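PDB 7LKK: aminofutalosine deaminase from Helicobacter pylori, which hydrolytically deaminates aminofutalosine in the menaquinone pathway, at an iron-containing active site of the amidohydrolase type. Local coordinates for residues E167-F172 with A204-Q209; L191-P196 with N260-M265; D264-K267 with L272-H275; R286-V291 with A319-S324. All coordinates share one frame; numbering follows the deposited sequence.

Interaction 1 of 4, residues E167-F172 with A204-Q209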
loop_
_atom_site.group_PDB
_atom_site.type_symbol
_atom_site.label_atom_id
_atom_site.label_comp_id
_atom_site.label_asym_id
_atom_site.label_seq_id
_atom_site.Cartn_x
_atom_site.Cartn_y
_atom_site.Cartn_z
ATOM N N GLU A 167 -42.816 10.145 9.089
ATOM C CA GLU A 167 -42.176 10.839 10.201
ATOM C C GLU A 167 -40.662 10.865 10.027
ATOM O O GLU A 167 -40.015 11.886 10.288
ATOM C CB GLU A 167 -42.558 10.184 11.527
ATOM C CG GLU A 167 -43.946 10.566 12.027
ATOM C CD GLU A 167 -44.103 10.372 13.525
ATOM O OE1 GLU A 167 -43.480 9.440 14.073
ATOM O OE2 GLU A 167 -44.851 11.152 14.152
ATOM N N LYS A 168 -40.079 9.747 9.587
ATOM C CA LYS A 168 -38.636 9.702 9.384
ATOM C C LYS A 168 -38.218 10.617 8.240
ATOM O O LYS A 168 -37.142 11.223 8.283
ATOM C CB LYS A 168 -38.186 8.264 9.119
ATOM C CG LYS A 168 -38.199 7.361 10.347
ATOM C CD LYS A 168 -37.495 8.008 11.530
ATOM C CE LYS A 168 -38.454 8.232 12.692
ATOM N NZ LYS A 168 -37.737 8.371 13.990
ATOM N N LEU A 169 -39.055 10.721 7.205
ATOM C CA LEU A 169 -38.792 11.660 6.119
ATOM C C LEU A 169 -38.786 13.094 6.631
ATOM O O LEU A 169 -37.897 13.886 6.296
ATOM C CB LEU A 169 -39.835 11.497 5.015
ATOM C CG LEU A 169 -39.608 10.400 3.977
ATOM C CD1 LEU A 169 -40.760 10.372 2.983
ATOM C CD2 LEU A 169 -38.280 10.605 3.262
ATOM N N LYS A 170 -39.792 13.455 7.432
ATOM C CA LYS A 170 -39.898 14.829 7.912
ATOM C C LYS A 170 -38.753 15.179 8.853
ATOM O O LYS A 170 -38.226 16.298 8.808
ATOM C CB LYS A 170 -41.246 15.040 8.598
ATOM C CG LYS A 170 -42.437 15.000 7.647
ATOM C CD LYS A 170 -42.388 16.142 6.640
ATOM C CE LYS A 170 -42.419 17.494 7.335
ATOM N NZ LYS A 170 -42.883 18.580 6.427
ATOM N N ALA A 171 -38.363 14.241 9.721
ATOM C CA ALA A 171 -37.199 14.470 10.570
ATOM C C ALA A 171 -35.931 14.588 9.731
ATOM O O ALA A 171 -35.040 15.376 10.058
ATOM C CB ALA A 171 -37.069 13.353 11.613
ATOM N N PHE A 172 -35.839 13.821 8.643
ATOM C CA PHE A 172 -34.696 13.942 7.745
ATOM C C PHE A 172 -34.751 15.261 6.975
ATOM O O PHE A 172 -33.726 15.932 6.823
ATOM C CB PHE A 172 -34.615 12.732 6.802
ATOM C CG PHE A 172 -33.406 12.754 5.892
ATOM C CD1 PHE A 172 -32.165 12.306 6.330
ATOM C CD2 PHE A 172 -33.509 13.262 4.609
ATOM C CE1 PHE A 172 -31.057 12.357 5.489
ATOM C CE2 PHE A 172 -32.413 13.315 3.772
ATOM C CZ PHE A 172 -31.187 12.867 4.209
ATOM N N ALA A 204 -36.068 6.875 -1.000
ATOM C CA ALA A 204 -35.000 7.383 -1.854
ATOM C C ALA A 204 -35.530 8.408 -2.849
ATOM O O ALA A 204 -34.902 9.449 -3.068
ATOM C CB ALA A 204 -34.313 6.232 -2.587
ATOM N N LEU A 205 -36.688 8.128 -3.457
ATOM C CA LEU A 205 -37.298 9.087 -4.375
ATOM C C LEU A 205 -37.552 10.422 -3.690
ATOM O O LEU A 205 -37.396 11.486 -4.303
ATOM C CB LEU A 205 -38.601 8.519 -4.938
ATOM C CG LEU A 205 -38.493 7.287 -5.839
ATOM C CD1 LEU A 205 -39.874 6.714 -6.124
ATOM C CD2 LEU A 205 -37.775 7.633 -7.131
ATOM N N SER A 206 -37.947 10.388 -2.416
ATOM C CA SER A 206 -38.183 11.626 -1.681
ATOM C C SER A 206 -36.885 12.391 -1.456
ATOM O O SER A 206 -36.852 13.620 -1.594
ATOM C CB SER A 206 -38.868 11.322 -0.348
ATOM O OG SER A 206 -39.248 12.518 0.307
ATOM N N VAL A 207 -35.807 11.683 -1.108
ATOM C CA VAL A 207 -34.516 12.344 -0.933
ATOM C C VAL A 207 -34.040 12.934 -2.254
ATOM O O VAL A 207 -33.550 14.070 -2.304
ATOM C CB VAL A 207 -33.483 11.363 -0.347
ATOM C CG1 VAL A 207 -32.116 12.027 -0.250
ATOM C CG2 VAL A 207 -33.932 10.861 1.021
ATOM N N ILE A 208 -34.200 12.183 -3.347
ATOM C CA ILE A 208 -33.770 12.663 -4.659
ATOM C C ILE A 208 -34.564 13.899 -5.059
ATOM O O ILE A 208 -34.018 14.853 -5.626
ATOM C CB ILE A 208 -33.904 11.539 -5.704
ATOM C CG1 ILE A 208 -32.864 10.446 -5.447
ATOM C CG2 ILE A 208 -33.785 12.091 -7.119
ATOM C CD1 ILE A 208 -33.240 9.097 -6.023
ATOM N N GLN A 209 -35.867 13.903 -4.765
ATOM C CA GLN A 209 -36.685 15.075 -5.058
ATOM C C GLN A 209 -36.250 16.272 -4.223
ATOM O O GLN A 209 -36.199 17.400 -4.727
ATOM C CB GLN A 209 -38.161 14.761 -4.820
ATOM C CG GLN A 209 -39.104 15.837 -5.337
ATOM C CD GLN A 209 -39.007 16.014 -6.840
ATOM O OE1 GLN A 209 -39.296 15.094 -7.605
ATOM N NE2 GLN A 209 -38.591 17.199 -7.270
#

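Interaction 2 of 4, residues L191-P196 with N260-M265. With MCF ((8R)-3-(5-S-methyl-5-thio-beta-D-ribofuranosyl)-3,6,7,8-tetrahydroimidazo[4,5-d][1,3]diazepin-8-ol), chain J.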
loop_
_atom_site.group_PDB
_atom_site.type_symbol
_atom_site.label_atom_id
_atom_site.label_comp_id
_atom_site.label_asym_id
_atom_site.label_seq_id
_atom_site.Cartn_x
_atom_site.Cartn_y
_atom_site.Cartn_z
ATOM N N LEU A 191 -26.884 15.795 -0.346
ATOM C CA LEU A 191 -27.694 14.694 0.151
ATOM C C LEU A 191 -27.157 13.375 -0.381
ATOM O O LEU A 191 -26.495 13.323 -1.421
ATOM C CB LEU A 191 -29.167 14.861 -0.249
ATOM C CG LEU A 191 -29.912 15.980 0.478
ATOM C CD1 LEU A 191 -31.079 16.485 -0.353
ATOM C CD2 LEU A 191 -30.385 15.497 1.838
ATOM N N ALA A 192 -27.449 12.300 0.344
ATOM C CA ALA A 192 -26.975 10.982 -0.047
ATOM C C ALA A 192 -28.028 9.926 0.250
ATOM O O ALA A 192 -28.707 9.979 1.280
ATOM C CB ALA A 192 -25.665 10.623 0.669
ATOM N N VAL A 193 -28.158 8.977 -0.671
ATOM C CA VAL A 193 -28.893 7.738 -0.453
ATOM C C VAL A 193 -27.863 6.663 -0.150
ATOM O O VAL A 193 -26.919 6.473 -0.925
ATOM C CB VAL A 193 -29.734 7.365 -1.686
ATOM C CG1 VAL A 193 -30.469 6.054 -1.453
ATOM C CG2 VAL A 193 -30.706 8.490 -2.036
ATOM N N HIS A 194 -28.021 5.971 0.980
ATOM C CA HIS A 194 -26.945 5.099 1.444
ATOM C C HIS A 194 -26.627 4.009 0.425
ATOM O O HIS A 194 -25.513 3.945 -0.104
ATOM C CB HIS A 194 -27.282 4.472 2.793
ATOM C CG HIS A 194 -26.228 3.525 3.274
ATOM N ND1 HIS A 194 -26.363 2.157 3.198
ATOM C CD2 HIS A 194 -24.998 3.753 3.793
ATOM C CE1 HIS A 194 -25.272 1.582 3.668
ATOM N NE2 HIS A 194 -24.428 2.528 4.036
ATOM N N ALA A 195 -27.587 3.139 0.142
ATOM C CA ALA A 195 -27.318 1.959 -0.673
ATOM C C ALA A 195 -28.650 1.361 -1.116
ATOM O O ALA A 195 -29.693 1.658 -0.528
ATOM C CB ALA A 195 -26.493 0.923 0.107
ATOM N N PRO A 196 -28.630 0.523 -2.160
ATOM C CA PRO A 196 -29.872 -0.153 -2.574
ATOM C C PRO A 196 -30.458 -1.073 -1.517
ATOM O O PRO A 196 -31.681 -1.256 -1.487
ATOM C CB PRO A 196 -29.440 -0.936 -3.822
ATOM C CG PRO A 196 -28.252 -0.199 -4.341
ATOM C CD PRO A 196 -27.541 0.324 -3.131
ATOM N N ASN A 260 -31.004 -1.716 -12.624
ATOM C CA ASN A 260 -31.551 -0.619 -13.418
ATOM C C ASN A 260 -32.663 0.113 -12.679
ATOM O O ASN A 260 -32.803 1.332 -12.822
ATOM C CB ASN A 260 -32.058 -1.144 -14.760
ATOM C CG ASN A 260 -30.930 -1.461 -15.722
ATOM O OD1 ASN A 260 -29.758 -1.310 -15.385
ATOM N ND2 ASN A 260 -31.279 -1.907 -16.921
ATOM N N ASP A 261 -33.456 -0.610 -11.885
ATOM C CA ASP A 261 -34.496 0.031 -11.086
ATOM C C ASP A 261 -33.899 1.058 -10.131
ATOM O O ASP A 261 -34.468 2.137 -9.930
ATOM C CB ASP A 261 -35.282 -1.029 -10.315
ATOM C CG ASP A 261 -36.522 -0.471 -9.647
ATOM O OD1 ASP A 261 -37.131 0.465 -10.204
ATOM O OD2 ASP A 261 -36.890 -0.973 -8.566
ATOM N N TYR A 262 -32.745 0.741 -9.541
ATOM C CA TYR A 262 -32.085 1.679 -8.639
ATOM C C TYR A 262 -31.439 2.822 -9.411
ATOM O O TYR A 262 -31.603 3.996 -9.055
ATOM C CB TYR A 262 -31.044 0.945 -7.794
ATOM C CG TYR A 262 -30.476 1.777 -6.670
ATOM C CD1 TYR A 262 -31.184 1.956 -5.489
ATOM C CD2 TYR A 262 -29.233 2.387 -6.789
ATOM C CE1 TYR A 262 -30.670 2.716 -4.456
ATOM C CE2 TYR A 262 -28.711 3.150 -5.761
ATOM C CZ TYR A 262 -29.433 3.311 -4.597
ATOM O OH TYR A 262 -28.920 4.069 -3.571
ATOM N N ILE A 263 -30.697 2.494 -10.473
ATOM C CA ILE A 263 -29.985 3.510 -11.247
ATOM C C ILE A 263 -30.955 4.546 -11.803
ATOM O O ILE A 263 -30.690 5.754 -11.753
ATOM C CB ILE A 263 -29.173 2.846 -12.377
ATOM C CG1 ILE A 263 -28.039 1.996 -11.805
ATOM C CG2 ILE A 263 -28.639 3.898 -13.349
ATOM C CD1 ILE A 263 -27.478 0.997 -12.797
ATOM N N ASP A 264 -32.093 4.092 -12.335
ATOM C CA ASP A 264 -33.017 4.994 -13.015
ATOM C C ASP A 264 -33.578 6.071 -12.096
ATOM O O ASP A 264 -33.996 7.124 -12.588
ATOM C CB ASP A 264 -34.161 4.198 -13.645
ATOM C CG ASP A 264 -33.700 3.337 -14.805
ATOM O OD1 ASP A 264 -32.508 3.417 -15.172
ATOM O OD2 ASP A 264 -34.530 2.575 -15.346
ATOM N N MET A 265 -33.596 5.836 -10.779
ATOM C CA MET A 265 -34.045 6.869 -9.848
ATOM C C MET A 265 -33.228 8.146 -9.983
ATOM O O MET A 265 -33.752 9.243 -9.762
ATOM C CB MET A 265 -33.962 6.364 -8.408
ATOM C CG MET A 265 -34.994 5.324 -8.024
ATOM S SD MET A 265 -35.048 5.122 -6.233
ATOM C CE MET A 265 -33.323 4.781 -5.888
HETATM O O8 MCF J . -18.763 3.427 2.205
HETATM C C8 MCF J . -18.213 2.687 3.264
HETATM C C7 MCF J . -18.487 1.192 3.141
HETATM N N6 MCF J . -19.754 0.953 2.497
HETATM C C5 MCF J . -20.934 1.643 2.968
HETATM N N4 MCF J . -20.983 2.609 4.060
HETATM C C10 MCF J . -19.976 3.152 5.006
HETATM C C9 MCF J . -18.644 3.219 4.648
HETATM N N1 MCF J . -17.981 3.745 5.667
HETATM C C2 MCF J . -18.833 4.032 6.649
HETATM N N3 MCF J . -20.053 3.677 6.235
HETATM C C1S MCF J . -21.276 3.835 7.081
HETATM C C2S MCF J . -22.504 4.376 6.313
HETATM O O2S MCF J . -22.470 5.737 6.246
HETATM O O4S MCF J . -21.659 2.693 7.514
HETATM C C4S MCF J . -23.251 2.826 7.779
HETATM C C3S MCF J . -23.661 3.913 7.190
HETATM O O3S MCF J . -23.961 4.962 8.231
HETATM C C5S MCF J . -23.960 1.611 7.205
HETATM S S5S MCF J . -25.453 1.262 8.178
HETATM C C6S MCF J . -26.574 0.223 7.197
#

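Interaction 3 of 4, residues D264-K267 with L272-H275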
loop_
_atom_site.group_PDB
_atom_site.type_symbol
_atom_site.label_atom_id
_atom_site.label_comp_id
_atom_site.label_asym_id
_atom_site.label_seq_id
_atom_site.Cartn_x
_atom_site.Cartn_y
_atom_site.Cartn_z
ATOM N N ASP A 264 -32.093 4.092 -12.335
ATOM C CA ASP A 264 -33.017 4.994 -13.015
ATOM C C ASP A 264 -33.578 6.071 -12.096
ATOM O O ASP A 264 -33.996 7.124 -12.588
ATOM C CB ASP A 264 -34.161 4.198 -13.645
ATOM C CG ASP A 264 -33.700 3.337 -14.805
ATOM O OD1 ASP A 264 -32.508 3.417 -15.172
ATOM O OD2 ASP A 264 -34.530 2.575 -15.346
ATOM N N MET A 265 -33.596 5.836 -10.779
ATOM C CA MET A 265 -34.045 6.869 -9.848
ATOM C C MET A 265 -33.228 8.146 -9.983
ATOM O O MET A 265 -33.752 9.243 -9.762
ATOM C CB MET A 265 -33.962 6.364 -8.408
ATOM C CG MET A 265 -34.994 5.324 -8.024
ATOM S SD MET A 265 -35.048 5.122 -6.233
ATOM C CE MET A 265 -33.323 4.781 -5.888
ATOM N N PHE A 266 -31.946 8.024 -10.322
ATOM C CA PHE A 266 -31.039 9.158 -10.411
ATOM C C PHE A 266 -30.945 9.723 -11.824
ATOM O O PHE A 266 -30.000 10.461 -12.123
ATOM C CB PHE A 266 -29.651 8.755 -9.906
ATOM C CG PHE A 266 -29.651 8.233 -8.494
ATOM C CD1 PHE A 266 -29.436 9.088 -7.427
ATOM C CD2 PHE A 266 -29.875 6.891 -8.238
ATOM C CE1 PHE A 266 -29.443 8.614 -6.128
ATOM C CE2 PHE A 266 -29.884 6.409 -6.940
ATOM C CZ PHE A 266 -29.665 7.272 -5.885
ATOM N N LYS A 267 -31.904 9.392 -12.687
ATOM C CA LYS A 267 -31.904 9.881 -14.060
ATOM C C LYS A 267 -31.847 11.403 -14.099
ATOM O O LYS A 267 -32.590 12.083 -13.385
ATOM C CB LYS A 267 -33.150 9.375 -14.791
ATOM C CG LYS A 267 -33.326 9.930 -16.191
ATOM C CD LYS A 267 -34.284 9.077 -17.004
ATOM C CE LYS A 267 -35.444 9.899 -17.539
ATOM N NZ LYS A 267 -36.547 10.012 -16.542
ATOM N N LEU A 272 -22.893 11.140 -7.420
ATOM C CA LEU A 272 -21.675 10.364 -7.237
ATOM C C LEU A 272 -22.037 8.917 -6.922
ATOM O O LEU A 272 -22.829 8.652 -6.011
ATOM C CB LEU A 272 -20.819 10.942 -6.107
ATOM C CG LEU A 272 -19.965 12.190 -6.351
ATOM C CD1 LEU A 272 -20.822 13.418 -6.621
ATOM C CD2 LEU A 272 -19.054 12.434 -5.158
ATOM N N PHE A 273 -21.460 7.988 -7.678
ATOM C CA PHE A 273 -21.629 6.557 -7.450
ATOM C C PHE A 273 -20.317 6.004 -6.911
ATOM O O PHE A 273 -19.292 6.061 -7.598
ATOM C CB PHE A 273 -22.031 5.836 -8.737
ATOM C CG PHE A 273 -23.481 5.982 -9.083
ATOM C CD1 PHE A 273 -23.943 7.126 -9.712
ATOM C CD2 PHE A 273 -24.384 4.976 -8.781
ATOM C CE1 PHE A 273 -25.278 7.264 -10.032
ATOM C CE2 PHE A 273 -25.722 5.110 -9.101
ATOM C CZ PHE A 273 -26.168 6.254 -9.725
ATOM N N VAL A 274 -20.349 5.486 -5.682
ATOM C CA VAL A 274 -19.151 5.070 -4.961
ATOM C C VAL A 274 -18.998 3.557 -5.045
ATOM O O VAL A 274 -19.990 2.817 -4.974
ATOM C CB VAL A 274 -19.207 5.541 -3.493
ATOM C CG1 VAL A 274 -17.904 5.224 -2.774
ATOM C CG2 VAL A 274 -19.509 7.031 -3.428
ATOM N N HIS A 275 -17.745 3.107 -5.204
ATOM C CA HIS A 275 -17.314 1.706 -5.205
ATOM C C HIS A 275 -17.534 1.051 -6.568
ATOM O O HIS A 275 -16.632 1.074 -7.412
ATOM C CB HIS A 275 -18.004 0.924 -4.083
ATOM C CG HIS A 275 -17.764 1.500 -2.721
ATOM N ND1 HIS A 275 -16.499 1.709 -2.217
ATOM C CD2 HIS A 275 -18.625 1.931 -1.769
ATOM C CE1 HIS A 275 -16.590 2.233 -1.007
ATOM N NE2 HIS A 275 -17.868 2.378 -0.711
#

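Interaction 4 of 4, residues R286-V291 with A319-S324. With EDO (1,2-ethanediol), chain G.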
loop_
_atom_site.group_PDB
_atom_site.type_symbol
_atom_site.label_atom_id
_atom_site.label_comp_id
_atom_site.label_asym_id
_atom_site.label_seq_id
_atom_site.Cartn_x
_atom_site.Cartn_y
_atom_site.Cartn_z
ATOM N N ARG A 286 -25.515 1.976 -18.204
ATOM C CA ARG A 286 -26.814 2.496 -17.790
ATOM C C ARG A 286 -26.650 3.720 -16.901
ATOM O O ARG A 286 -27.390 4.701 -17.039
ATOM C CB ARG A 286 -27.605 1.410 -17.064
ATOM C CG ARG A 286 -29.040 1.795 -16.737
ATOM C CD ARG A 286 -29.955 1.561 -17.926
ATOM N NE ARG A 286 -31.366 1.596 -17.550
ATOM C CZ ARG A 286 -32.351 1.137 -18.315
ATOM N NH1 ARG A 286 -32.079 0.606 -19.500
ATOM N NH2 ARG A 286 -33.609 1.210 -17.901
ATOM N N ILE A 287 -25.690 3.675 -15.976
ATOM C CA ILE A 287 -25.407 4.828 -15.126
ATOM C C ILE A 287 -25.040 6.033 -15.983
ATOM O O ILE A 287 -25.556 7.141 -15.788
ATOM C CB ILE A 287 -24.286 4.492 -14.127
ATOM C CG1 ILE A 287 -24.780 3.530 -13.046
ATOM C CG2 ILE A 287 -23.741 5.750 -13.489
ATOM C CD1 ILE A 287 -23.673 2.989 -12.167
ATOM N N LYS A 288 -24.149 5.824 -16.955
ATOM C CA LYS A 288 -23.687 6.919 -17.804
ATOM C C LYS A 288 -24.830 7.523 -18.609
ATOM O O LYS A 288 -24.984 8.749 -18.665
ATOM C CB LYS A 288 -22.580 6.414 -18.730
ATOM C CG LYS A 288 -22.338 7.279 -19.955
ATOM C CD LYS A 288 -21.112 8.156 -19.783
ATOM C CE LYS A 288 -20.647 8.706 -21.122
ATOM N NZ LYS A 288 -19.326 9.386 -21.032
ATOM N N SER A 289 -25.642 6.677 -19.247
ATOM C CA SER A 289 -26.681 7.176 -20.141
ATOM C C SER A 289 -27.878 7.744 -19.387
ATOM O O SER A 289 -28.507 8.694 -19.865
ATOM C CB SER A 289 -27.139 6.066 -21.089
ATOM O OG SER A 289 -27.740 4.999 -20.377
ATOM N N GLN A 290 -28.212 7.188 -18.222
ATOM C CA GLN A 290 -29.394 7.632 -17.489
ATOM C C GLN A 290 -29.111 8.841 -16.599
ATOM O O GLN A 290 -29.889 9.799 -16.586
ATOM C CB GLN A 290 -29.952 6.481 -16.647
ATOM C CG GLN A 290 -30.657 5.399 -17.453
ATOM C CD GLN A 290 -31.931 5.897 -18.112
ATOM O OE1 GLN A 290 -32.995 5.918 -17.495
ATOM N NE2 GLN A 290 -31.829 6.298 -19.374
ATOM N N VAL A 291 -28.000 8.818 -15.862
ATOM C CA VAL A 291 -27.731 9.887 -14.902
ATOM C C VAL A 291 -27.229 11.148 -15.603
ATOM O O VAL A 291 -27.428 12.259 -15.095
ATOM C CB VAL A 291 -26.745 9.387 -13.830
ATOM C CG1 VAL A 291 -26.403 10.486 -12.832
ATOM C CG2 VAL A 291 -27.329 8.184 -13.107
ATOM N N ALA A 319 -17.022 1.628 -20.364
ATOM C CA ALA A 319 -18.314 2.280 -20.189
ATOM C C ALA A 319 -18.280 3.768 -20.509
ATOM O O ALA A 319 -19.334 4.416 -20.482
ATOM C CB ALA A 319 -18.816 2.079 -18.759
ATOM N N GLY A 320 -17.109 4.323 -20.810
ATOM C CA GLY A 320 -17.012 5.738 -21.098
ATOM C C GLY A 320 -17.020 6.625 -19.877
ATOM O O GLY A 320 -17.480 7.768 -19.954
ATOM N N LEU A 321 -16.526 6.131 -18.747
ATOM C CA LEU A 321 -16.513 6.879 -17.501
ATOM C C LEU A 321 -15.084 7.030 -16.995
ATOM O O LEU A 321 -14.140 6.445 -17.530
ATOM C CB LEU A 321 -17.393 6.197 -16.444
ATOM C CG LEU A 321 -18.895 6.282 -16.722
ATOM C CD1 LEU A 321 -19.676 5.339 -15.813
ATOM C CD2 LEU A 321 -19.375 7.712 -16.561
ATOM N N SER A 322 -14.938 7.848 -15.957
ATOM C CA SER A 322 -13.670 8.088 -15.286
ATOM C C SER A 322 -13.892 7.994 -13.782
ATOM O O SER A 322 -15.028 7.966 -13.302
ATOM C CB SER A 322 -13.092 9.458 -15.662
ATOM O OG SER A 322 -14.052 10.482 -15.461
ATOM N N VAL A 323 -12.797 7.952 -13.026
ATOM C CA VAL A 323 -12.891 7.737 -11.587
ATOM C C VAL A 323 -12.208 8.871 -10.834
ATOM O O VAL A 323 -11.258 9.494 -11.318
ATOM C CB VAL A 323 -12.286 6.378 -11.167
ATOM C CG1 VAL A 323 -13.025 5.237 -11.841
ATOM C CG2 VAL A 323 -10.798 6.331 -11.493
ATOM N N SER A 324 -12.730 9.144 -9.642
ATOM C CA SER A 324 -12.041 9.902 -8.610
ATOM C C SER A 324 -11.685 8.959 -7.467
ATOM O O SER A 324 -12.435 8.029 -7.155
ATOM C CB SER A 324 -12.903 11.057 -8.089
ATOM O OG SER A 324 -13.422 11.836 -9.152
HETATM C C1 EDO G . -13.278 14.066 -16.746
HETATM O O1 EDO G . -13.453 12.674 -17.034
HETATM C C2 EDO G . -14.324 14.878 -17.500
HETATM O O2 EDO G . -14.189 14.643 -18.906
#

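Interaction 1 of 4, residues E167-F172 with A204-Q209
Two pairs of side chains make this contact, Leu169 with Ser206 and Phe172 with Val207. The forked end of Leu169 straddles the serine side chain: CD1 and CD2 each lie 3.7 Å from Ser206 OG, and Leu169 CD2 is also 3.7 Å from Ser206 CB. That is van der Waals contact with a hydroxyl, and no hydrogen bond crosses between the segments. One turn further along helix 166-180, the outer part of the Phe172 ring comes up to a single methyl of Val207, the residue next to Ser206, with Phe172 CE2 4.0 Å from Val207 CG2; the two side chains run at about a right angle. The two segments belong to neighbouring outer helices of the TIM-barrel fold, 166-180 and 201-213, which flank strand 187-193 in the sequence, so the contact joins helix to helix outside the parallel strands. Phe172 has its CG anti to the backbone N (chi1 -177°), which directs the ring away from its helix toward the strands. There it lies on Leu157 and Leu191 and meets Phe159 edge to face. Val207 likewise rests on Leu191 and Phe159, so these strand residues underlie both helices. Farther out, Leu169 packs on Tyr164.

Interaction 2 of 4, residues L191-P196 with N260-M265
Pro196 lies flat against Tyr262, its CG 3.5 Å from the centroid of the tyrosine ring and only 3° off the ring normal, a CH-pi contact almost exactly over the centre. The backbone joins in at the rim of the ring, where Pro196 CA comes within 3.5 Å of Tyr262 CE1. Tyr262 reaches this place because its CG stands anti to the backbone N (chi1 -170°), extending the ring from the helix toward the strand end. Its hydroxyl reaches the strand: Tyr262 OH is 3.3 Å from Val193 CG1, the two side chains sliding past each other in opposite directions. This buried oxygen has its polar partner in Thr220 OG1, which also bonds to Val193 O and thus ties ring and strand together. His194 faces the other way. With CG anti to the backbone N (chi1 178°), it sends NE2 into the inhibitor pocket, where a weak hydrogen bond of 3.4 Å runs from His194 NE2 to N4 of methylthio-coformycin; ND1 is held by Ser198 OG. The contact therefore sits at the C-terminal end of strand 187-193, between the pocket within the barrel and helix 259-264 outside it, with strand 218-222 alongside and helix 201-213 packed against Met265.

Interaction 3 of 4, residues D264-K267 with L272-H275
Phe266 and Phe273 meet as a T-shaped pair: the edge of Phe273 is directed at the face of Phe266, with centroids 5.6 Å apart and planes at 73°. The touch itself is narrow. Phe273 CZ, the far end of its ring, comes to 4.0 Å from Phe266 CD2 and 4.2 Å from Phe266 CG, toward one side of the ring. On Phe273, CG lies anti to the carbonyl carbon (chi1 -79°), which brings CZ across to the Phe266 ring, although the nearest CA atoms of the two segments, those of Phe266 and Leu272, are 10.0 Å apart. Both rings are buried, and others close in on them: Tyr262 meets Phe266, Phe222 meets Phe273 edge to face, and Val291 touches both. The outer side is looser and polar. Asp264 to Lys267 form a type I beta turn, closed by a 3.1 Å bond from Lys267 N to Asp264 O; Lys267 is exposed and Asp264 partly so. At the far end of strand 269-275, His275 NE2 is hydrogen-bonded to O8 of the inhibitor. A strand that packs against outer elements along its length and ends in a ligand-binding residue fits the TIM barrel of the amidohydrolases, whose active site lies at the C-terminal ends of the strands.

Interaction 4 of 4, residues R286-V291 with A319-S324
Gly320 O accepts a short hydrogen bond from Lys288 NZ, 2.7 Å long. The amine approaches obliquely, with a C=O...N angle of 147° and a tilt of 18° from the carbonyl plane. The lysine gets there by leaving its helix with CG anti to the backbone N and bending at chi2 (102°), after which the chain runs out nearly straight to NZ. Its aliphatic part is used as well: Lys288 CD packs 3.7 Å from Leu321 CD2, the two side chains passing in opposite directions. Gly320 terminates helix 313-318 in a Schellman motif, with positive phi and two bonds back into the last turn, so the lysine grips the link that leads from this helix into strand 323-325 of the TIM barrel. Lys288 is exposed, so this side of the contact lies at the surface. Inward, Leu321 rests on Leu296 of strand 294-298, and Ala319 packs on Leu281, Leu284 and Lys285 earlier in helix 281-291. Two residues after Gly320, Ser322 OG and O1 of an ethanediol, probably from the crystallisation liquor, share a 2.8 Å hydrogen bond.

How the interactions relate
The four contacts follow one another around the barrel. Interactions 1 and 2, with centres 13 Å apart, meet where Phe172 CE2 touches Leu191 CD2 at 3.6 Å and where Met265 packs on Ala204, Leu205 and Ile208. Interactions 2 and 3 lie just 6 Å apart by centres and share Asp264 and Met265. Interaction 4 is joined to both by the salt bridge from Arg286 NH2 to Asp264 OD2, 3.0 Å, while about 9 Å separates its nearest atoms from those of interaction 1. Interactions 2 and 3 reach the active site, through His194 and His275. The side chain of Ala195 is about 9 Å from the bound iron. The side chain of Phe273 is about 11 Å from the bound iron.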